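Local coordinates for prophenoloxidase b (Marsupenaeus japonicus, PDB 3WKY), which is a haemolymph type 3 copper protein, the precursor of a phenoloxidase that probably oxidises monophenols and o-diphenols, at residues A151-I159 and F463-V473; T584-M595 and N654-H664. All coordinates share one frame; numbering follows the deposited sequence.

Overall arrangement
Contact 1 joins helix 145-160 of the copper-containing domain to the loop that leads into strand 472-481 of the Ig-like domain, so it is an interdomain seam. Contact 2 lies wholly within the Ig-like domain, pairing strands 588-598 and 655-664. The two contacts do not touch: their centres are 49 Å apart and their nearest atoms about 26 Å. One mixed sheet nevertheless links them, with strand 445-456 lying between 472-481 and 655-664. Contact 1 is the more peripheral, its centre 33 Å from that of the chain against 23 Å for contact 2. Neither includes a residue of the copper-oxygen cluster pocket, whose histidines are H199, H203, H226, H357, H361 and H397.

Contact 1. Residues A151-I159 and F463-V473; sequences AKKLAKSAI and FRLKRDDNITV. With NAG (2-acetamido-2-deoxy-beta-D-glucopyranose), chain H; NAG (2-acetamido-2-deoxy-beta-D-glucopyranose), chain C; EDO (1,2-ethanediol), chain L.
A155 of helix 145-160 packs on F463 and I471, and I159 on D469 and I471, mainly through apolar side chains, with no hydrogen bond across the contact. A155 CB sits 4.0 Å from F463 CB, and A151 CB meets V473 CG1 at 3.8 Å. The F463 ring is pressed on one face by V473 CG2, while K152 CG comes obliquely within 3.9 Å of its CE1. I159 keeps CG1 beside its backbone N (chi1 -68°) and lies across the D469 carboxylate, CD1 3.7 Å from D469 OD2 and 3.9 Å from I471 CG2. K156 adds the flank of its chain, crossing L465 at about a right angle.

K466 N donates to D469 OD2 at 2.8 Å, nearly straight (174°) but from above the carboxylate plane, across a type I turn. R464 grips R467 O with NE and NH2 and pairs through NH1 with D462. N470 ND2 carries the N-linked NAG.

The contact joins the copper-containing domain to the loop entering strand 472-481 of the Ig-like domain. D469 OD1 salt-bridges K466 of a second subunit, whose L465 packs on L465. Strand 165-169 lies beside both segments, its V166 touching L154 and V473.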
loop_
_atom_site.group_PDB
_atom_site.type_symbol
_atom_site.label_atom_id
_atom_site.label_comp_id
_atom_site.label_asym_id
_atom_site.label_seq_id
_atom_site.Cartn_x
_atom_site.Cartn_y
_atom_site.Cartn_z
ATOM N N ALA A 151 20.548 13.625 -41.308
ATOM C CA ALA A 151 21.381 13.163 -42.416
ATOM C C ALA A 151 20.628 13.103 -43.759
ATOM O O ALA A 151 21.194 13.445 -44.800
ATOM C CB ALA A 151 22.010 11.808 -42.090
ATOM N N LYS A 152 19.372 12.655 -43.736
ATOM C CA LYS A 152 18.554 12.576 -44.957
ATOM C C LYS A 152 18.306 13.969 -45.522
ATOM O O LYS A 152 18.286 14.172 -46.737
ATOM C CB LYS A 152 17.229 11.857 -44.682
ATOM C CG LYS A 152 17.436 10.422 -44.245
ATOM C CD LYS A 152 16.144 9.642 -44.090
ATOM C CE LYS A 152 16.461 8.143 -44.103
ATOM N NZ LYS A 152 15.278 7.278 -43.847
ATOM N N LYS A 153 18.121 14.915 -44.610
ATOM C CA LYS A 153 17.956 16.317 -44.958
ATOM C C LYS A 153 19.223 16.850 -45.628
ATOM O O LYS A 153 19.173 17.411 -46.724
ATOM C CB LYS A 153 17.670 17.104 -43.684
ATOM C CG LYS A 153 17.090 18.483 -43.877
ATOM C CD LYS A 153 16.677 19.033 -42.517
ATOM C CE LYS A 153 15.975 20.375 -42.620
ATOM N NZ LYS A 153 15.338 20.734 -41.321
ATOM N N LEU A 154 20.353 16.668 -44.951
ATOM C CA LEU A 154 21.649 17.116 -45.444
ATOM C C LEU A 154 22.018 16.451 -46.768
ATOM O O LEU A 154 22.638 17.072 -47.630
ATOM C CB LEU A 154 22.732 16.847 -44.394
ATOM C CG LEU A 154 23.075 17.974 -43.415
ATOM C CD1 LEU A 154 21.833 18.611 -42.833
ATOM C CD2 LEU A 154 23.973 17.456 -42.300
ATOM N N ALA A 155 21.639 15.184 -46.923
ATOM C CA ALA A 155 21.879 14.464 -48.166
ATOM C C ALA A 155 21.100 15.103 -49.314
ATOM O O ALA A 155 21.657 15.348 -50.387
ATOM C CB ALA A 155 21.501 12.995 -48.021
ATOM N N LYS A 156 19.816 15.364 -49.079
ATOM C CA LYS A 156 18.949 15.975 -50.087
ATOM C C LYS A 156 19.510 17.308 -50.579
ATOM O O LYS A 156 19.524 17.581 -51.780
ATOM C CB LYS A 156 17.527 16.167 -49.540
ATOM C CG LYS A 156 16.537 16.738 -50.561
ATOM C CD LYS A 156 15.092 16.650 -50.067
ATOM C CE LYS A 156 14.106 17.121 -51.129
ATOM N NZ LYS A 156 12.686 17.015 -50.672
ATOM N N SER A 157 19.975 18.133 -49.644
ATOM C CA SER A 157 20.568 19.422 -49.981
ATOM C C SER A 157 21.874 19.250 -50.736
ATOM O O SER A 157 22.116 19.931 -51.729
ATOM C CB SER A 157 20.814 20.251 -48.721
ATOM O OG SER A 157 19.597 20.643 -48.126
ATOM N N ALA A 158 22.717 18.343 -50.254
ATOM C CA ALA A 158 24.010 18.089 -50.877
ATOM C C ALA A 158 23.854 17.698 -52.344
ATOM O O ALA A 158 24.561 18.214 -53.208
ATOM C CB ALA A 158 24.766 17.007 -50.121
ATOM N N ILE A 159 22.927 16.784 -52.611
ATOM C CA ILE A 159 22.673 16.309 -53.964
ATOM C C ILE A 159 22.274 17.474 -54.872
ATOM O O ILE A 159 22.741 17.584 -56.008
ATOM C CB ILE A 159 21.571 15.228 -53.966
ATOM C CG1 ILE A 159 22.070 13.952 -53.276
ATOM C CG2 ILE A 159 21.105 14.922 -55.383
ATOM C CD1 ILE A 159 20.991 12.888 -53.082
ATOM N N PHE A 463 20.985 6.833 -49.517
ATOM C CA PHE A 463 20.601 8.238 -49.386
ATOM C C PHE A 463 20.282 8.925 -50.721
ATOM O O PHE A 463 19.973 10.117 -50.743
ATOM C CB PHE A 463 21.686 9.027 -48.655
ATOM C CG PHE A 463 21.767 8.744 -47.174
ATOM C CD1 PHE A 463 20.939 9.410 -46.279
ATOM C CD2 PHE A 463 22.689 7.834 -46.677
ATOM C CE1 PHE A 463 21.022 9.167 -44.909
ATOM C CE2 PHE A 463 22.780 7.588 -45.309
ATOM C CZ PHE A 463 21.945 8.254 -44.427
ATOM N N ARG A 464 20.359 8.181 -51.823
ATOM C CA ARG A 464 20.037 8.732 -53.142
ATOM C C ARG A 464 18.561 9.105 -53.266
ATOM O O ARG A 464 17.683 8.384 -52.787
ATOM C CB ARG A 464 20.384 7.732 -54.250
ATOM C CG ARG A 464 21.874 7.482 -54.443
ATOM C CD ARG A 464 22.148 5.999 -54.628
ATOM N NE ARG A 464 21.806 5.485 -55.949
ATOM C CZ ARG A 464 21.224 4.308 -56.177
ATOM N NH1 ARG A 464 20.885 3.515 -55.172
ATOM N NH2 ARG A 464 20.970 3.927 -57.421
ATOM N N LEU A 465 18.294 10.233 -53.914
ATOM C CA LEU A 465 16.930 10.591 -54.284
ATOM C C LEU A 465 16.543 9.806 -55.530
ATOM O O LEU A 465 15.470 9.201 -55.599
ATOM C CB LEU A 465 16.828 12.090 -54.541
ATOM C CG LEU A 465 16.826 12.928 -53.265
ATOM C CD1 LEU A 465 16.989 14.409 -53.575
ATOM C CD2 LEU A 465 15.540 12.680 -52.489
ATOM N N LYS A 466 17.441 9.806 -56.509
ATOM C CA LYS A 466 17.252 9.016 -57.716
ATOM C C LYS A 466 18.520 8.269 -58.100
ATOM O O LYS A 466 19.605 8.571 -57.600
ATOM C CB LYS A 466 16.760 9.894 -58.866
ATOM C CG LYS A 466 15.253 10.090 -58.856
ATOM C CD LYS A 466 14.817 11.197 -59.796
ATOM C CE LYS A 466 13.328 11.103 -60.037
ATOM N NZ LYS A 466 12.766 12.260 -60.783
ATOM N N ARG A 467 18.354 7.302 -58.999
ATOM C CA ARG A 467 19.380 6.327 -59.363
ATOM C C ARG A 467 20.805 6.861 -59.530
ATOM O O ARG A 467 21.762 6.264 -59.031
ATOM C CB ARG A 467 18.959 5.607 -60.644
ATOM C CG ARG A 467 19.884 4.483 -61.044
ATOM C CD ARG A 467 19.427 3.808 -62.325
ATOM N NE ARG A 467 20.164 2.571 -62.546
ATOM C CZ ARG A 467 21.412 2.518 -62.999
ATOM N NH1 ARG A 467 22.067 3.637 -63.285
ATOM N NH2 ARG A 467 22.010 1.345 -63.166
ATOM N N ASP A 468 20.948 7.983 -60.221
ATOM C CA ASP A 468 22.271 8.437 -60.627
ATOM C C ASP A 468 22.960 9.357 -59.624
ATOM O O ASP A 468 24.092 9.780 -59.850
ATOM C CB ASP A 468 22.203 9.097 -62.007
ATOM C CG ASP A 468 21.878 8.105 -63.108
ATOM O OD1 ASP A 468 22.523 7.036 -63.154
ATOM O OD2 ASP A 468 20.971 8.389 -63.920
ATOM N N ASP A 469 22.284 9.658 -58.517
ATOM C CA ASP A 469 22.869 10.512 -57.488
ATOM C C ASP A 469 24.109 9.870 -56.886
ATOM O O ASP A 469 24.159 8.657 -56.682
ATOM C CB ASP A 469 21.863 10.802 -56.376
ATOM C CG ASP A 469 20.654 11.554 -56.871
ATOM O OD1 ASP A 469 20.758 12.212 -57.929
ATOM O OD2 ASP A 469 19.601 11.490 -56.200
ATOM N N ASN A 470 25.105 10.702 -56.610
ATOM C CA ASN A 470 26.353 10.264 -56.009
ATOM C C ASN A 470 26.466 10.922 -54.639
ATOM O O ASN A 470 26.862 12.087 -54.527
ATOM C CB ASN A 470 27.518 10.675 -56.914
ATOM C CG ASN A 470 28.873 10.314 -56.346
ATOM O OD1 ASN A 470 29.006 9.382 -55.552
ATOM N ND2 ASN A 470 29.897 11.059 -56.767
ATOM N N ILE A 471 26.091 10.186 -53.596
ATOM C CA ILE A 471 26.058 10.754 -52.253
ATOM C C ILE A 471 26.552 9.756 -51.204
ATOM O O ILE A 471 26.191 8.576 -51.229
ATOM C CB ILE A 471 24.640 11.278 -51.901
ATOM C CG1 ILE A 471 24.622 11.927 -50.515
ATOM C CG2 ILE A 471 23.612 10.161 -51.989
ATOM C CD1 ILE A 471 25.590 13.088 -50.363
ATOM N N THR A 472 27.419 10.235 -50.318
ATOM C CA THR A 472 27.928 9.439 -49.203
ATOM C C THR A 472 27.681 10.195 -47.906
ATOM O O THR A 472 28.000 11.382 -47.808
ATOM C CB THR A 472 29.443 9.176 -49.337
ATOM O OG1 THR A 472 29.686 8.311 -50.454
ATOM C CG2 THR A 472 29.997 8.521 -48.068
ATOM N N VAL A 473 27.121 9.508 -46.914
ATOM C CA VAL A 473 26.867 10.139 -45.630
ATOM C C VAL A 473 27.792 9.535 -44.593
ATOM O O VAL A 473 27.723 8.336 -44.303
ATOM C CB VAL A 473 25.402 9.972 -45.188
ATOM C CG1 VAL A 473 25.205 10.534 -43.789
ATOM C CG2 VAL A 473 24.475 10.671 -46.175
HETATM C C1 NAG H . 31.178 10.465 -56.478
HETATM C C2 NAG H . 32.077 10.066 -57.661
HETATM C C3 NAG H . 33.572 9.903 -57.349
HETATM C C4 NAG H . 34.047 10.759 -56.183
HETATM C C5 NAG H . 33.040 10.609 -55.054
HETATM C C6 NAG H . 33.509 11.226 -53.739
HETATM C C7 NAG H . 30.906 8.736 -59.336
HETATM C C8 NAG H . 30.559 7.359 -59.822
HETATM N N2 NAG H . 31.590 8.806 -58.197
HETATM O O3 NAG H . 34.323 10.233 -58.497
HETATM O O4 NAG H . 35.327 10.338 -55.763
HETATM O O5 NAG H . 31.851 11.222 -55.492
HETATM O O6 NAG H . 33.036 12.548 -53.623
HETATM O O7 NAG H . 30.560 9.730 -59.974
HETATM C C1 NAG C . 30.706 4.883 -48.816
HETATM C C2 NAG C . 31.716 5.062 -49.953
HETATM C C3 NAG C . 31.084 4.699 -51.285
HETATM C C4 NAG C . 30.509 3.288 -51.260
HETATM C C5 NAG C . 29.747 2.933 -49.978
HETATM C C6 NAG C . 29.913 1.434 -49.738
HETATM C C7 NAG C . 33.425 6.820 -49.761
HETATM C C8 NAG C . 33.658 8.302 -49.730
HETATM N N2 NAG C . 32.178 6.434 -50.028
HETATM O O3 NAG C . 32.067 4.804 -52.295
HETATM O O4 NAG C . 29.629 3.148 -52.356
HETATM O O5 NAG C . 30.213 3.560 -48.793
HETATM O O6 NAG C . 28.748 0.722 -50.073
HETATM O O7 NAG C . 34.347 6.036 -49.545
HETATM C C1 EDO L . 23.895 4.761 -50.330
HETATM O O1 EDO L . 24.086 6.171 -50.079
HETATM C C2 EDO L . 24.772 4.222 -51.458
HETATM O O2 EDO L . 24.264 4.682 -52.717
#

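Contact 2. Residues T584-M595 and N654-H664; sequences TQDGMNFHFFVM and NMMLQEVTITH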
loop_
_atom_site.group_PDB
_atom_site.type_symbol
_atom_site.label_atom_id
_atom_site.label_comp_id
_atom_site.label_asym_id
_atom_site.label_seq_id
_atom_site.Cartn_x
_atom_site.Cartn_y
_atom_site.Cartn_z
ATOM N N THR A 584 39.398 7.759 -13.172
ATOM C CA THR A 584 38.953 9.059 -12.668
ATOM C C THR A 584 39.983 10.142 -12.950
ATOM O O THR A 584 41.141 9.853 -13.259
ATOM C CB THR A 584 38.724 9.030 -11.140
ATOM O OG1 THR A 584 39.967 8.744 -10.472
ATOM C CG2 THR A 584 37.698 7.957 -10.750
ATOM N N GLN A 585 39.568 11.391 -12.814
ATOM C CA GLN A 585 40.486 12.507 -13.015
ATOM C C GLN A 585 41.667 12.472 -12.032
ATOM O O GLN A 585 42.792 12.823 -12.397
ATOM C CB GLN A 585 39.721 13.825 -12.910
ATOM C CG GLN A 585 40.583 15.071 -12.978
ATOM C CD GLN A 585 39.749 16.320 -13.169
ATOM O OE1 GLN A 585 39.350 16.970 -12.200
ATOM N NE2 GLN A 585 39.471 16.659 -14.424
ATOM N N ASP A 586 41.427 12.035 -10.797
ATOM C CA ASP A 586 42.509 11.987 -9.803
ATOM C C ASP A 586 43.345 10.719 -9.906
ATOM O O ASP A 586 44.440 10.639 -9.340
ATOM C CB ASP A 586 41.965 12.083 -8.372
ATOM C CG ASP A 586 41.287 13.411 -8.084
ATOM O OD1 ASP A 586 41.714 14.437 -8.651
ATOM O OD2 ASP A 586 40.320 13.422 -7.289
ATOM N N GLY A 587 42.822 9.722 -10.609
ATOM C CA GLY A 587 43.474 8.429 -10.698
ATOM C C GLY A 587 42.787 7.397 -9.820
ATOM O O GLY A 587 42.627 7.590 -8.612
ATOM N N MET A 588 42.374 6.292 -10.426
ATOM C CA MET A 588 41.641 5.266 -9.695
ATOM C C MET A 588 42.479 3.996 -9.605
ATOM O O MET A 588 43.070 3.555 -10.597
ATOM C CB MET A 588 40.305 5.009 -10.404
ATOM C CG MET A 588 39.481 3.866 -9.866
ATOM S SD MET A 588 37.956 3.840 -10.852
ATOM C CE MET A 588 37.174 2.368 -10.194
ATOM N N ASN A 589 42.530 3.396 -8.420
ATOM C CA ASN A 589 43.426 2.268 -8.181
ATOM C C ASN A 589 42.793 0.902 -8.439
ATOM O O ASN A 589 41.695 0.622 -7.963
ATOM C CB ASN A 589 43.974 2.330 -6.754
ATOM C CG ASN A 589 44.619 3.665 -6.444
ATOM O OD1 ASN A 589 44.245 4.344 -5.486
ATOM N ND2 ASN A 589 45.586 4.055 -7.259
ATOM N N PHE A 590 43.504 0.054 -9.184
ATOM C CA PHE A 590 43.034 -1.287 -9.530
ATOM C C PHE A 590 44.038 -2.362 -9.150
ATOM O O PHE A 590 45.255 -2.167 -9.277
ATOM C CB PHE A 590 42.778 -1.409 -11.036
ATOM C CG PHE A 590 41.593 -0.627 -11.528
ATOM C CD1 PHE A 590 41.682 0.743 -11.725
ATOM C CD2 PHE A 590 40.402 -1.276 -11.846
ATOM C CE1 PHE A 590 40.596 1.469 -12.195
ATOM C CE2 PHE A 590 39.301 -0.559 -12.319
ATOM C CZ PHE A 590 39.404 0.822 -12.493
ATOM N N HIS A 591 43.523 -3.507 -8.700
ATOM C CA HIS A 591 44.344 -4.701 -8.564
ATOM C C HIS A 591 44.644 -5.254 -9.951
ATOM O O HIS A 591 43.773 -5.266 -10.819
ATOM C CB HIS A 591 43.603 -5.790 -7.791
ATOM C CG HIS A 591 43.352 -5.474 -6.349
ATOM N ND1 HIS A 591 44.367 -5.212 -5.452
ATOM C CD2 HIS A 591 42.200 -5.432 -5.637
ATOM C CE1 HIS A 591 43.848 -4.994 -4.257
ATOM N NE2 HIS A 591 42.535 -5.124 -4.340
ATOM N N PHE A 592 45.865 -5.757 -10.135
ATOM C CA PHE A 592 46.298 -6.373 -11.389
ATOM C C PHE A 592 46.872 -7.723 -10.956
ATOM O O PHE A 592 48.042 -7.834 -10.576
ATOM C CB PHE A 592 47.355 -5.462 -12.030
ATOM C CG PHE A 592 47.734 -5.804 -13.456
ATOM C CD1 PHE A 592 48.793 -6.677 -13.718
ATOM C CD2 PHE A 592 47.122 -5.162 -14.529
ATOM C CE1 PHE A 592 49.182 -6.960 -15.032
ATOM C CE2 PHE A 592 47.506 -5.435 -15.841
ATOM C CZ PHE A 592 48.544 -6.335 -16.090
ATOM N N PHE A 593 46.022 -8.743 -10.962
ATOM C CA PHE A 593 46.373 -10.072 -10.456
ATOM C C PHE A 593 47.056 -10.875 -11.555
ATOM O O PHE A 593 46.572 -10.911 -12.691
ATOM C CB PHE A 593 45.089 -10.793 -10.003
ATOM C CG PHE A 593 45.256 -12.286 -9.715
ATOM C CD1 PHE A 593 45.198 -13.233 -10.746
ATOM C CD2 PHE A 593 45.388 -12.738 -8.416
ATOM C CE1 PHE A 593 45.318 -14.592 -10.483
ATOM C CE2 PHE A 593 45.511 -14.100 -8.136
ATOM C CZ PHE A 593 45.469 -15.030 -9.174
ATOM N N VAL A 594 48.169 -11.530 -11.219
ATOM C CA VAL A 594 48.917 -12.330 -12.191
ATOM C C VAL A 594 49.168 -13.729 -11.637
ATOM O O VAL A 594 49.709 -13.874 -10.537
ATOM C CB VAL A 594 50.296 -11.684 -12.508
ATOM C CG1 VAL A 594 51.072 -12.532 -13.533
ATOM C CG2 VAL A 594 50.122 -10.253 -12.994
ATOM N N MET A 595 48.788 -14.757 -12.393
ATOM C CA MET A 595 49.100 -16.126 -12.000
ATOM C C MET A 595 49.788 -16.909 -13.118
ATOM O O MET A 595 49.360 -16.875 -14.275
ATOM C CB MET A 595 47.840 -16.867 -11.559
ATOM C CG MET A 595 48.087 -18.292 -11.093
ATOM S SD MET A 595 46.525 -19.091 -10.646
ATOM C CE MET A 595 47.082 -20.643 -9.932
ATOM N N ASN A 654 53.449 -18.765 -7.290
ATOM C CA ASN A 654 53.081 -18.575 -8.696
ATOM C C ASN A 654 52.004 -17.507 -8.901
ATOM O O ASN A 654 51.465 -17.367 -10.003
ATOM C CB ASN A 654 52.647 -19.888 -9.355
ATOM C CG ASN A 654 51.488 -20.557 -8.635
ATOM O OD1 ASN A 654 51.353 -20.457 -7.409
ATOM N ND2 ASN A 654 50.648 -21.255 -9.395
ATOM N N MET A 655 51.702 -16.756 -7.846
ATOM C CA MET A 655 50.785 -15.630 -7.971
ATOM C C MET A 655 51.428 -14.359 -7.460
ATOM O O MET A 655 52.165 -14.378 -6.462
ATOM C CB MET A 655 49.499 -15.873 -7.178
ATOM C CG MET A 655 48.741 -17.140 -7.495
ATOM S SD MET A 655 47.290 -17.156 -6.387
ATOM C CE MET A 655 46.669 -18.812 -6.661
ATOM N N MET A 656 51.143 -13.249 -8.132
ATOM C CA MET A 656 51.590 -11.940 -7.656
ATOM C C MET A 656 50.487 -10.904 -7.832
ATOM O O MET A 656 49.770 -10.912 -8.833
ATOM C CB MET A 656 52.867 -11.490 -8.380
ATOM C CG MET A 656 53.345 -10.086 -8.001
ATOM S SD MET A 656 55.127 -9.852 -8.308
ATOM C CE MET A 656 55.832 -10.884 -7.017
ATOM N N LEU A 657 50.353 -10.015 -6.853
ATOM C CA LEU A 657 49.343 -8.960 -6.926
ATOM C C LEU A 657 49.987 -7.610 -7.202
ATOM O O LEU A 657 50.656 -7.034 -6.343
ATOM C CB LEU A 657 48.535 -8.897 -5.631
ATOM C CG LEU A 657 47.389 -7.885 -5.628
ATOM C CD1 LEU A 657 46.292 -8.346 -6.594
ATOM C CD2 LEU A 657 46.842 -7.675 -4.210
ATOM N N GLN A 658 49.789 -7.116 -8.415
ATOM C CA GLN A 658 50.305 -5.820 -8.824
ATOM C C GLN A 658 49.165 -4.794 -8.702
ATOM O O GLN A 658 48.016 -5.159 -8.420
ATOM C CB GLN A 658 50.917 -5.951 -10.242
ATOM C CG GLN A 658 50.888 -4.744 -11.183
ATOM C CD GLN A 658 52.090 -3.827 -11.085
ATOM O OE1 GLN A 658 52.830 -3.837 -10.098
ATOM N NE2 GLN A 658 52.284 -3.011 -12.123
ATOM N N GLU A 659 49.487 -3.524 -8.902
ATOM C CA GLU A 659 48.517 -2.458 -8.775
ATOM C C GLU A 659 48.771 -1.440 -9.881
ATOM O O GLU A 659 49.925 -1.106 -10.165
ATOM C CB GLU A 659 48.705 -1.814 -7.404
ATOM C CG GLU A 659 47.501 -1.137 -6.844
ATOM C CD GLU A 659 47.681 -0.756 -5.376
ATOM O OE1 GLU A 659 48.123 0.381 -5.108
ATOM O OE2 GLU A 659 47.379 -1.593 -4.493
ATOM N N VAL A 660 47.712 -0.967 -10.534
ATOM C CA VAL A 660 47.853 0.110 -11.511
ATOM C C VAL A 660 46.892 1.242 -11.185
ATOM O O VAL A 660 45.907 1.040 -10.462
ATOM C CB VAL A 660 47.626 -0.365 -12.970
ATOM C CG1 VAL A 660 48.563 -1.520 -13.304
ATOM C CG2 VAL A 660 46.170 -0.756 -13.206
ATOM N N THR A 661 47.199 2.431 -11.693
ATOM C CA THR A 661 46.309 3.577 -11.565
ATOM C C THR A 661 45.742 3.871 -12.943
ATOM O O THR A 661 46.464 3.799 -13.943
ATOM C CB THR A 661 47.071 4.806 -11.023
ATOM O OG1 THR A 661 47.577 4.503 -9.717
ATOM C CG2 THR A 661 46.168 6.031 -10.940
ATOM N N ILE A 662 44.447 4.165 -13.016
ATOM C CA ILE A 662 43.849 4.546 -14.295
ATOM C C ILE A 662 43.265 5.945 -14.179
ATOM O O ILE A 662 42.463 6.219 -13.282
ATOM C CB ILE A 662 42.740 3.548 -14.746
ATOM C CG1 ILE A 662 43.300 2.125 -14.805
ATOM C CG2 ILE A 662 42.157 3.975 -16.097
ATOM C CD1 ILE A 662 42.317 1.084 -15.308
ATOM N N THR A 663 43.658 6.825 -15.095
ATOM C CA THR A 663 43.323 8.236 -14.992
ATOM C C THR A 663 42.621 8.712 -16.252
ATOM O O THR A 663 43.157 8.585 -17.351
ATOM C CB THR A 663 44.593 9.076 -14.752
ATOM O OG1 THR A 663 45.116 8.775 -13.453
ATOM C CG2 THR A 663 44.289 10.573 -14.836
ATOM N N HIS A 664 41.404 9.234 -16.098
ATOM C CA HIS A 664 40.661 9.758 -17.230
ATOM C C HIS A 664 41.050 11.205 -17.483
ATOM O O HIS A 664 41.036 12.024 -16.564
ATOM C CB HIS A 664 39.140 9.683 -16.976
ATOM C CG HIS A 664 38.317 10.233 -18.099
ATOM N ND1 HIS A 664 38.192 9.593 -19.312
ATOM C CD2 HIS A 664 37.582 11.366 -18.196
ATOM C CE1 HIS A 664 37.415 10.306 -20.110
ATOM N NE2 HIS A 664 37.033 11.388 -19.457
HETATM O O HOH W 1 43.182 13.811 -15.071
HETATM O O HOH W 2 46.986 -4.338 -5.257
#
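F590 holds CG beside its backbone N (chi1 -70°), and I662 is extended beyond CG1, which lays I662 CD1 over one face of the F590 ring in a CH-pi contact, 3.9 Å from the centroid. M655 has CG beside its N (chi1 -55°) and runs straight alongside M595, the two CE methyls 3.8 Å apart. M655 SD also reaches F593 CE2 at 3.9 Å, an oblique Met-aromatic contact. Replacing M655 by an alanine removes SD and CE, which would probably leave the F593 ring without its sulfur neighbour and the M595 methyl free to shift. L657 CD2 approaches H591 ND1 to 3.7 Å, and water 2 joins ND1 to E659 OE2, which also pairs with K510.

Reciprocal backbone bonds link M588 with I662, F590 with V660, F592 with Q658 and V594 with M656. T584 O accepts H664 N and G587 N from opposite faces of its plane. G587 CA passes 3.6 Å from T661 CG2 and 3.2 Å from T663 OG1, bringing the segments close.

H591, F593 and M655 face helix 645-650; F592 and V594 meet strand 424-432. With strand 501-509 beyond 588-598, this is an antiparallel pair inside the sheet of the hemocyanin-family Ig-like domain.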